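Local coordinates for putative lipoprotein (PDB 4Q1Z), which is of unknown function but is a putative bacterial lipoprotein of the DUF4876 family, built of two domains rich in beta strands, at residues E133-S138 with N389-P394; S106-K111 with D140-D145; P357-R360 with T365-Y368. All coordinates share one frame; numbering follows the deposited sequence.

Contact 1 (E133-S138 with N389-P394)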
loop_
_atom_site.group_PDB
_atom_site.type_symbol
_atom_site.label_atom_id
_atom_site.label_comp_id
_atom_site.label_asym_id
_atom_site.label_seq_id
_atom_site.Cartn_x
_atom_site.Cartn_y
_atom_site.Cartn_z
ATOM N N GLU A 133 5.379 -2.937 -5.611
ATOM C CA GLU A 133 6.004 -2.816 -4.305
ATOM C C GLU A 133 4.961 -2.303 -3.317
ATOM O O GLU A 133 4.383 -1.247 -3.512
ATOM C CB GLU A 133 7.252 -1.944 -4.367
ATOM C CG GLU A 133 7.959 -1.794 -3.035
ATOM C CD GLU A 133 9.285 -1.057 -3.060
ATOM O OE1 GLU A 133 9.937 -1.019 -4.129
ATOM O OE2 GLU A 133 9.668 -0.508 -2.001
ATOM N N ILE A 134 4.702 -3.120 -2.294
ATOM C CA ILE A 134 3.757 -3.003 -1.177
ATOM C C ILE A 134 4.553 -2.536 0.040
ATOM O O ILE A 134 5.624 -3.068 0.279
ATOM C CB ILE A 134 3.114 -4.427 -1.021
ATOM C CG1 ILE A 134 2.093 -4.692 -2.107
ATOM C CG2 ILE A 134 2.572 -4.762 0.360
ATOM C CD1 ILE A 134 1.210 -3.494 -2.356
ATOM N N TYR A 135 4.063 -1.522 0.775
ATOM C CA TYR A 135 4.760 -0.935 1.930
ATOM C C TYR A 135 3.895 -0.936 3.192
ATOM O O TYR A 135 2.703 -0.622 3.134
ATOM C CB TYR A 135 5.183 0.511 1.579
ATOM C CG TYR A 135 5.959 1.301 2.625
ATOM C CD1 TYR A 135 7.333 1.130 2.782
ATOM C CD2 TYR A 135 5.346 2.323 3.353
ATOM C CE1 TYR A 135 8.063 1.896 3.697
ATOM C CE2 TYR A 135 6.062 3.087 4.280
ATOM C CZ TYR A 135 7.424 2.881 4.436
ATOM O OH TYR A 135 8.143 3.642 5.333
ATOM N N ASN A 136 4.515 -1.263 4.342
ATOM C CA ASN A 136 3.841 -1.181 5.629
ATOM C C ASN A 136 3.971 0.264 6.073
ATOM O O ASN A 136 5.043 0.694 6.532
ATOM C CB ASN A 136 4.391 -2.166 6.646
ATOM C CG ASN A 136 3.691 -2.133 7.995
ATOM O OD1 ASN A 136 2.894 -1.242 8.304
ATOM N ND2 ASN A 136 3.971 -3.114 8.835
ATOM N N ASN A 137 2.890 1.029 5.847
ATOM C CA ASN A 137 2.789 2.464 6.136
ATOM C C ASN A 137 2.219 2.731 7.564
ATOM O O ASN A 137 2.156 3.880 8.002
ATOM C CB ASN A 137 1.889 3.079 5.055
ATOM C CG ASN A 137 2.123 4.514 4.719
ATOM O OD1 ASN A 137 3.255 4.975 4.531
ATOM N ND2 ASN A 137 1.033 5.235 4.563
ATOM N N SER A 138 1.861 1.650 8.291
ATOM C CA SER A 138 1.234 1.670 9.606
ATOM C C SER A 138 2.239 1.744 10.812
ATOM O O SER A 138 3.469 1.695 10.648
ATOM C CB SER A 138 0.311 0.458 9.748
ATOM O OG SER A 138 0.931 -0.696 10.295
ATOM N N ASN A 389 13.723 5.345 -1.400
ATOM C CA ASN A 389 13.704 6.100 -0.132
ATOM C C ASN A 389 13.916 5.182 1.071
ATOM O O ASN A 389 13.196 5.300 2.067
ATOM C CB ASN A 389 12.404 6.918 0.066
ATOM C CG ASN A 389 11.874 7.628 -1.137
ATOM O OD1 ASN A 389 12.608 8.264 -1.897
ATOM N ND2 ASN A 389 10.561 7.579 -1.300
ATOM N N GLY A 390 14.879 4.271 0.950
ATOM C CA GLY A 390 15.270 3.345 2.001
ATOM C C GLY A 390 14.206 2.428 2.564
ATOM O O GLY A 390 14.194 2.186 3.769
ATOM N N ALA A 391 13.318 1.895 1.725
ATOM C CA ALA A 391 12.358 0.896 2.196
ATOM C C ALA A 391 13.159 -0.377 2.557
ATOM O O ALA A 391 14.122 -0.717 1.857
ATOM C CB ALA A 391 11.322 0.625 1.124
ATOM N N LYS A 392 12.864 -1.002 3.702
ATOM C CA LYS A 392 13.657 -2.141 4.167
ATOM C C LYS A 392 13.124 -3.497 3.681
ATOM O O LYS A 392 11.919 -3.727 3.586
ATOM C CB LYS A 392 13.775 -2.127 5.707
HETATM N N MSE A 393 14.055 -4.401 3.386
HETATM C CA MSE A 393 13.767 -5.765 2.946
HETATM C C MSE A 393 13.422 -6.617 4.191
HETATM O O MSE A 393 14.184 -6.557 5.160
HETATM C CB MSE A 393 14.993 -6.313 2.200
HETATM C CG MSE A 393 14.912 -7.780 1.851
HETATM SE SE MSE A 393 16.665 -8.465 1.391
HETATM C CE MSE A 393 16.795 -7.853 -0.379
ATOM N N PRO A 394 12.302 -7.400 4.202
ATOM C CA PRO A 394 11.979 -8.200 5.401
ATOM C C PRO A 394 13.000 -9.293 5.641
ATOM O O PRO A 394 13.558 -9.824 4.683
ATOM C CB PRO A 394 10.601 -8.783 5.087
ATOM C CG PRO A 394 10.512 -8.773 3.620
ATOM C CD PRO A 394 11.292 -7.600 3.139
#

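Contact 2 (S106-K111 with D140-D145)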
loop_
_atom_site.group_PDB
_atom_site.type_symbol
_atom_site.label_atom_id
_atom_site.label_comp_id
_atom_site.label_asym_id
_atom_site.label_seq_id
_atom_site.Cartn_x
_atom_site.Cartn_y
_atom_site.Cartn_z
ATOM N N SER A 106 -3.005 5.353 5.605
ATOM C CA SER A 106 -3.477 4.097 5.005
ATOM C C SER A 106 -2.452 2.998 5.351
ATOM O O SER A 106 -1.277 3.128 5.024
ATOM C CB SER A 106 -3.693 4.234 3.509
ATOM O OG SER A 106 -4.484 3.144 3.076
ATOM N N PRO A 107 -2.863 1.983 6.134
ATOM C CA PRO A 107 -1.905 0.992 6.641
ATOM C C PRO A 107 -1.022 0.208 5.623
ATOM O O PRO A 107 0.193 0.079 5.864
ATOM C CB PRO A 107 -2.809 0.022 7.401
ATOM C CG PRO A 107 -4.215 0.307 6.910
ATOM C CD PRO A 107 -4.213 1.748 6.687
ATOM N N LEU A 108 -1.610 -0.392 4.559
ATOM C CA LEU A 108 -0.829 -1.202 3.628
ATOM C C LEU A 108 -1.120 -0.759 2.227
ATOM O O LEU A 108 -2.210 -1.005 1.702
ATOM C CB LEU A 108 -1.132 -2.687 3.850
ATOM C CG LEU A 108 -0.310 -3.677 3.031
ATOM C CD1 LEU A 108 1.136 -3.672 3.453
ATOM C CD2 LEU A 108 -0.969 -5.043 3.036
ATOM N N ILE A 109 -0.151 -0.060 1.620
ATOM C CA ILE A 109 -0.373 0.565 0.306
ATOM C C ILE A 109 0.637 0.147 -0.767
ATOM O O ILE A 109 1.707 -0.393 -0.458
ATOM C CB ILE A 109 -0.424 2.135 0.442
ATOM C CG1 ILE A 109 0.738 2.756 1.269
ATOM C CG2 ILE A 109 -1.760 2.586 1.009
ATOM C CD1 ILE A 109 2.098 3.056 0.532
ATOM N N PHE A 110 0.268 0.422 -2.038
ATOM C CA PHE A 110 1.089 0.267 -3.251
ATOM C C PHE A 110 2.062 1.430 -3.258
ATOM O O PHE A 110 1.634 2.577 -3.416
ATOM C CB PHE A 110 0.198 0.285 -4.517
ATOM C CG PHE A 110 -0.463 -1.029 -4.886
ATOM C CD1 PHE A 110 0.287 -2.084 -5.411
ATOM C CD2 PHE A 110 -1.842 -1.186 -4.783
ATOM C CE1 PHE A 110 -0.330 -3.292 -5.765
ATOM C CE2 PHE A 110 -2.454 -2.391 -5.133
ATOM C CZ PHE A 110 -1.696 -3.439 -5.617
ATOM N N LYS A 111 3.338 1.170 -3.006
ATOM C CA LYS A 111 4.357 2.234 -2.922
ATOM C C LYS A 111 4.911 2.645 -4.328
ATOM O O LYS A 111 5.118 3.830 -4.617
ATOM C CB LYS A 111 5.499 1.751 -2.002
ATOM C CG LYS A 111 6.534 2.796 -1.659
ATOM C CD LYS A 111 7.572 2.215 -0.713
ATOM C CE LYS A 111 8.916 2.868 -0.856
ATOM N NZ LYS A 111 9.479 2.678 -2.210
ATOM N N ASP A 140 2.443 -0.462 13.310
ATOM C CA ASP A 140 2.830 -1.765 13.837
ATOM C C ASP A 140 3.002 -2.798 12.731
ATOM O O ASP A 140 2.594 -2.551 11.601
ATOM C CB ASP A 140 1.781 -2.258 14.866
ATOM C CG ASP A 140 2.347 -2.950 16.115
ATOM O OD1 ASP A 140 3.599 -3.098 16.215
ATOM O OD2 ASP A 140 1.544 -3.333 16.996
ATOM N N ILE A 141 3.606 -3.963 13.083
ATOM C CA ILE A 141 3.814 -5.131 12.224
ATOM C C ILE A 141 2.466 -5.620 11.683
ATOM O O ILE A 141 1.494 -5.683 12.433
ATOM C CB ILE A 141 4.539 -6.268 13.014
ATOM C CG1 ILE A 141 5.869 -5.797 13.604
ATOM C CG2 ILE A 141 4.738 -7.560 12.181
ATOM C CD1 ILE A 141 6.137 -6.389 14.947
ATOM N N LEU A 142 2.419 -5.939 10.385
ATOM C CA LEU A 142 1.278 -6.514 9.670
ATOM C C LEU A 142 1.681 -7.846 9.100
ATOM O O LEU A 142 2.825 -7.983 8.655
ATOM C CB LEU A 142 0.848 -5.614 8.502
ATOM C CG LEU A 142 0.076 -4.341 8.779
ATOM C CD1 LEU A 142 0.173 -3.405 7.587
ATOM C CD2 LEU A 142 -1.404 -4.640 9.139
ATOM N N TYR A 143 0.750 -8.801 9.018
ATOM C CA TYR A 143 1.076 -10.084 8.411
ATOM C C TYR A 143 0.470 -10.180 7.034
ATOM O O TYR A 143 -0.746 -10.043 6.879
ATOM C CB TYR A 143 0.626 -11.242 9.294
ATOM C CG TYR A 143 1.488 -11.380 10.526
ATOM C CD1 TYR A 143 2.650 -12.145 10.505
ATOM C CD2 TYR A 143 1.141 -10.754 11.717
ATOM C CE1 TYR A 143 3.430 -12.304 11.646
ATOM C CE2 TYR A 143 1.923 -10.891 12.860
ATOM C CZ TYR A 143 3.068 -11.668 12.821
ATOM O OH TYR A 143 3.851 -11.789 13.945
ATOM N N LEU A 144 1.321 -10.410 6.025
ATOM C CA LEU A 144 0.893 -10.511 4.626
ATOM C C LEU A 144 0.171 -11.814 4.306
ATOM O O LEU A 144 -0.489 -11.889 3.279
ATOM C CB LEU A 144 2.099 -10.385 3.679
ATOM C CG LEU A 144 2.787 -9.032 3.585
ATOM C CD1 LEU A 144 4.084 -9.188 2.869
ATOM C CD2 LEU A 144 1.901 -7.998 2.876
ATOM N N ASP A 145 0.271 -12.819 5.168
ATOM C CA ASP A 145 -0.321 -14.139 4.953
ATOM C C ASP A 145 -1.781 -14.086 4.486
ATOM O O ASP A 145 -2.628 -13.488 5.141
ATOM C CB ASP A 145 -0.232 -14.970 6.238
ATOM C CG ASP A 145 1.155 -15.078 6.796
ATOM O OD1 ASP A 145 1.825 -14.039 6.916
ATOM O OD2 ASP A 145 1.575 -16.206 7.110
#

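Contact 3 (P357-R360 with T365-Y368)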
loop_
_atom_site.group_PDB
_atom_site.type_symbol
_atom_site.label_atom_id
_atom_site.label_comp_id
_atom_site.label_asym_id
_atom_site.label_seq_id
_atom_site.Cartn_x
_atom_site.Cartn_y
_atom_site.Cartn_z
ATOM N N PRO A 357 9.115 15.776 4.325
ATOM C CA PRO A 357 8.457 14.480 4.610
ATOM C C PRO A 357 8.165 14.270 6.097
ATOM O O PRO A 357 9.070 14.407 6.923
ATOM C CB PRO A 357 9.474 13.442 4.113
ATOM C CG PRO A 357 10.334 14.182 3.145
ATOM C CD PRO A 357 10.441 15.568 3.709
ATOM N N ILE A 358 6.896 13.953 6.434
ATOM C CA ILE A 358 6.457 13.678 7.803
ATOM C C ILE A 358 7.038 12.308 8.200
ATOM O O ILE A 358 6.767 11.318 7.526
ATOM C CB ILE A 358 4.906 13.761 7.916
ATOM C CG1 ILE A 358 4.419 15.193 7.568
ATOM C CG2 ILE A 358 4.434 13.342 9.326
ATOM C CD1 ILE A 358 2.943 15.357 7.297
ATOM N N ILE A 359 7.865 12.268 9.270
ATOM C CA ILE A 359 8.579 11.070 9.744
ATOM C C ILE A 359 7.906 10.430 10.967
ATOM O O ILE A 359 7.601 11.125 11.944
ATOM C CB ILE A 359 10.071 11.439 10.043
ATOM C CG1 ILE A 359 10.774 12.034 8.796
ATOM C CG2 ILE A 359 10.879 10.277 10.666
ATOM C CD1 ILE A 359 10.792 11.128 7.514
ATOM N N ARG A 360 7.702 9.099 10.910
ATOM C CA ARG A 360 7.156 8.311 12.017
ATOM C C ARG A 360 8.308 8.097 12.957
ATOM O O ARG A 360 9.090 7.178 12.754
ATOM C CB ARG A 360 6.544 6.984 11.521
ATOM C CG ARG A 360 5.786 6.217 12.603
ATOM C CD ARG A 360 5.093 4.959 12.102
ATOM N NE ARG A 360 4.131 5.214 11.023
ATOM C CZ ARG A 360 2.826 5.426 11.186
ATOM N NH1 ARG A 360 2.293 5.444 12.402
ATOM N NH2 ARG A 360 2.048 5.634 10.136
ATOM N N THR A 365 10.720 6.200 10.062
ATOM C CA THR A 365 10.321 5.795 8.708
ATOM C C THR A 365 9.372 6.783 8.018
ATOM O O THR A 365 8.674 7.577 8.654
ATOM C CB THR A 365 9.675 4.398 8.735
ATOM O OG1 THR A 365 8.594 4.396 9.673
ATOM C CG2 THR A 365 10.678 3.288 9.081
ATOM N N TYR A 366 9.346 6.691 6.689
ATOM C CA TYR A 366 8.508 7.498 5.836
ATOM C C TYR A 366 7.062 7.052 5.873
ATOM O O TYR A 366 6.764 5.881 6.099
ATOM C CB TYR A 366 9.020 7.443 4.401
ATOM C CG TYR A 366 10.327 8.171 4.196
ATOM C CD1 TYR A 366 10.432 9.537 4.439
ATOM C CD2 TYR A 366 11.456 7.501 3.750
ATOM C CE1 TYR A 366 11.627 10.218 4.239
ATOM C CE2 TYR A 366 12.657 8.171 3.544
ATOM C CZ TYR A 366 12.739 9.531 3.796
ATOM O OH TYR A 366 13.912 10.213 3.583
ATOM N N ILE A 367 6.166 8.026 5.680
ATOM C CA ILE A 367 4.725 7.857 5.560
ATOM C C ILE A 367 4.442 8.341 4.145
ATOM O O ILE A 367 4.963 9.380 3.732
ATOM C CB ILE A 367 3.929 8.593 6.688
ATOM C CG1 ILE A 367 4.326 8.052 8.087
ATOM C CG2 ILE A 367 2.413 8.482 6.474
ATOM C CD1 ILE A 367 4.019 8.963 9.275
ATOM N N TYR A 368 3.725 7.531 3.376
ATOM C CA TYR A 368 3.387 7.807 1.981
ATOM C C TYR A 368 1.966 8.312 1.917
ATOM O O TYR A 368 1.109 7.872 2.688
ATOM C CB TYR A 368 3.627 6.552 1.101
ATOM C CG TYR A 368 5.110 6.272 0.931
ATOM C CD1 TYR A 368 5.836 5.621 1.924
ATOM C CD2 TYR A 368 5.809 6.761 -0.169
ATOM C CE1 TYR A 368 7.220 5.469 1.830
ATOM C CE2 TYR A 368 7.188 6.583 -0.291
ATOM C CZ TYR A 368 7.896 5.962 0.728
ATOM O OH TYR A 368 9.269 5.819 0.642
HETATM O O HOH W 1 7.452 10.674 4.985
HETATM O O HOH W 2 6.156 4.667 8.572
#

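Contact 1 (E133-S138 with N389-P394)
Glu133 and Tyr135 present their side chains to Ala391, whose methyl group makes the close contacts between a strand of the large mixed beta sheet and the loop that follows strand 378-382. Glu133 lies in the strand with CG anti to the backbone N (chi1 -179°) and an extended chain beyond, which carries the carboxylate up to the loop, where OE2 stands 3.7 Å from Ala391 CB. That oxygen needs no polar mate from the loop segment: it forms a salt bridge with Lys111 NZ and accepts a hydrogen bond from Ser195 OG, while OE1 takes the backbone N of Arg387. A buried carboxylate is thus gripped through both oxygens, and the charge of Lys111 is likely to favour its ionised form.

Two residues on, Tyr135 emerges from the same face of the strand. Its CB does not aim at the loop, but the ring swings nearer, and CE1 approaches Ala391 CB obliquely at 4.3 Å. Alanine suits this place: its small methyl lies beside both an aromatic carbon and a carboxylate oxygen. Beyond the ring, the hydroxyl of Tyr135 is bonded to the backbone O of Tyr366.

As the strand ends, Asn136 turns the chain with its own amide. Its OD1 accepts from the backbone N of Ser138 at 3.1 Å, which is an Asx turn. Asn137, inside that turn, sets OD1 in the plane of the Tyr135 ring at its edge, and the same OD1 accepts a hydrogen bond from Tyr368 N. The turn closes with a second grip on Asn136 OD1: Ser138 OG donates to it over 2.8 Å, lying in the carbonyl plane on a lone pair.

Contact 2 (S106-K111 with D140-D145)
Leu108 meets two leucines of the other segment, Leu142 with its CB and Leu144 with a terminal methyl. The first belongs to strand 108-114 of the large sheet; the other two lie on and just after strand 142-143, which pairs with strand 189-190 in a separate two-stranded ribbon. The contact therefore lays this ribbon against the face of the large sheet on which Leu108 stands.

Leu108 points at the ribbon from the outset, and with CG anti to the backbone N (chi1 -175°) its branch leads away towards Leu144, while CB is met by Leu142. CD2 reaches Leu144 CD2 at 4.1 Å, the two side chains crossing at about a right angle, so that they touch through single methyls and do not run alongside each other. Leu144 starts out turned partly aside, and its end makes the approach.

Leu142 comes more directly. It advances its CD1 methyl towards the root of Leu108, lying 4.0 Å from Leu108 CB. The same methyl rests 3.9 Å from Pro107 O, a van der Waals neighbour. Proline suits the approach to the strand, since its ring fixes phi where the chain bends into Leu108.

Around this trio, Leu108 also packs on Ile134 and Leu308, and Leu144 on Leu190, while Leu142 shares a backbone bond with Leu190. Just past the strand, Asp145 accepts from the backbone N of Tyr188 with OD1, and of Glu187 and Gly185 with OD2.

No hydrogen bond crosses between the segments. Leucine suits all three positions because its branched hydrocarbon end can present methyls where the ribbon lies against the sheet, and cohesion here probably rests on dispersion and on burial of those methyls, which constrains shape more than direction.

Contact 3 (P357-R360 with T365-Y368)
Arg360 and Thr365 form the hydrogen-bonded pair of a short antiparallel beta hairpin: Arg360 N donates to Thr365 O over 2.9 Å at a nearly straight 168°, while the return bond from Thr365 N to Arg360 O is longer, at 3.3 Å.

Their side chains leave the same face of the hairpin. The Arg360 chain runs out straight and then bends at chi3 (-58°), which folds the guanidinium back over Ile367. Ile367 CD1 lies over one face of that flat group, 4.0 Å from NH2, and the two side chains cross at about a right angle. At its edge, NE donates in plane to a water, 3.2 Å away, that also bonds to Thr365 OG1 and donates to Tyr366 O. Thr365 OG1 has a further partner in Thr363 OG1, so this strand-forming residue is also a polar link. Arg360 NH2 makes a weak bond to Asn137 O. A leucine here would probably leave the water without its NE donor and Asn137 O without this weak partner.

Ile367 lies past the paired residues, where the strands part. Ile358 O and Ile367 N are 3.8 Å apart, and a second water bridges them, donating to Ile358 O over 2.7 Å and accepting from Ile367 N.

On the opposite face, Ile359 CD1 comes 3.5 Å from Tyr366 CD1, oblique to the ring, whose edge Pro357 CB meets 3.9 Å from CE1.

Two direct backbone bonds and, probably, the two water bridges hold the hairpin, while Arg360 offers apolar contact over its guanidinium face and hydrogen bonding at its edge.

Contacts 1 and 2, with centres about 9 Å apart, are joined by neighbouring strands of the large sheet: Tyr135 N lies 2.9 Å from Ile109 O, and Asn137 N 2.9 Å from Pro107 O, both probable hydrogen bonds. Contact 3 lies about 11 Å from contact 1, centre to centre, and is tied to it where Asn137 OD1 meets Tyr368 N at 2.8 Å. Between contacts 2 and 3, about 15 Å apart, Tyr368 packs against Ile109 and Lys111. The hairpin of contact 3 also reaches the seven-stranded sheet, while contacts 1 and 2 lie on the larger one. The function is unknown; the Pro107 side chain is about 5 Å from a bound triethylene glycol, probably from the crystallisation liquor.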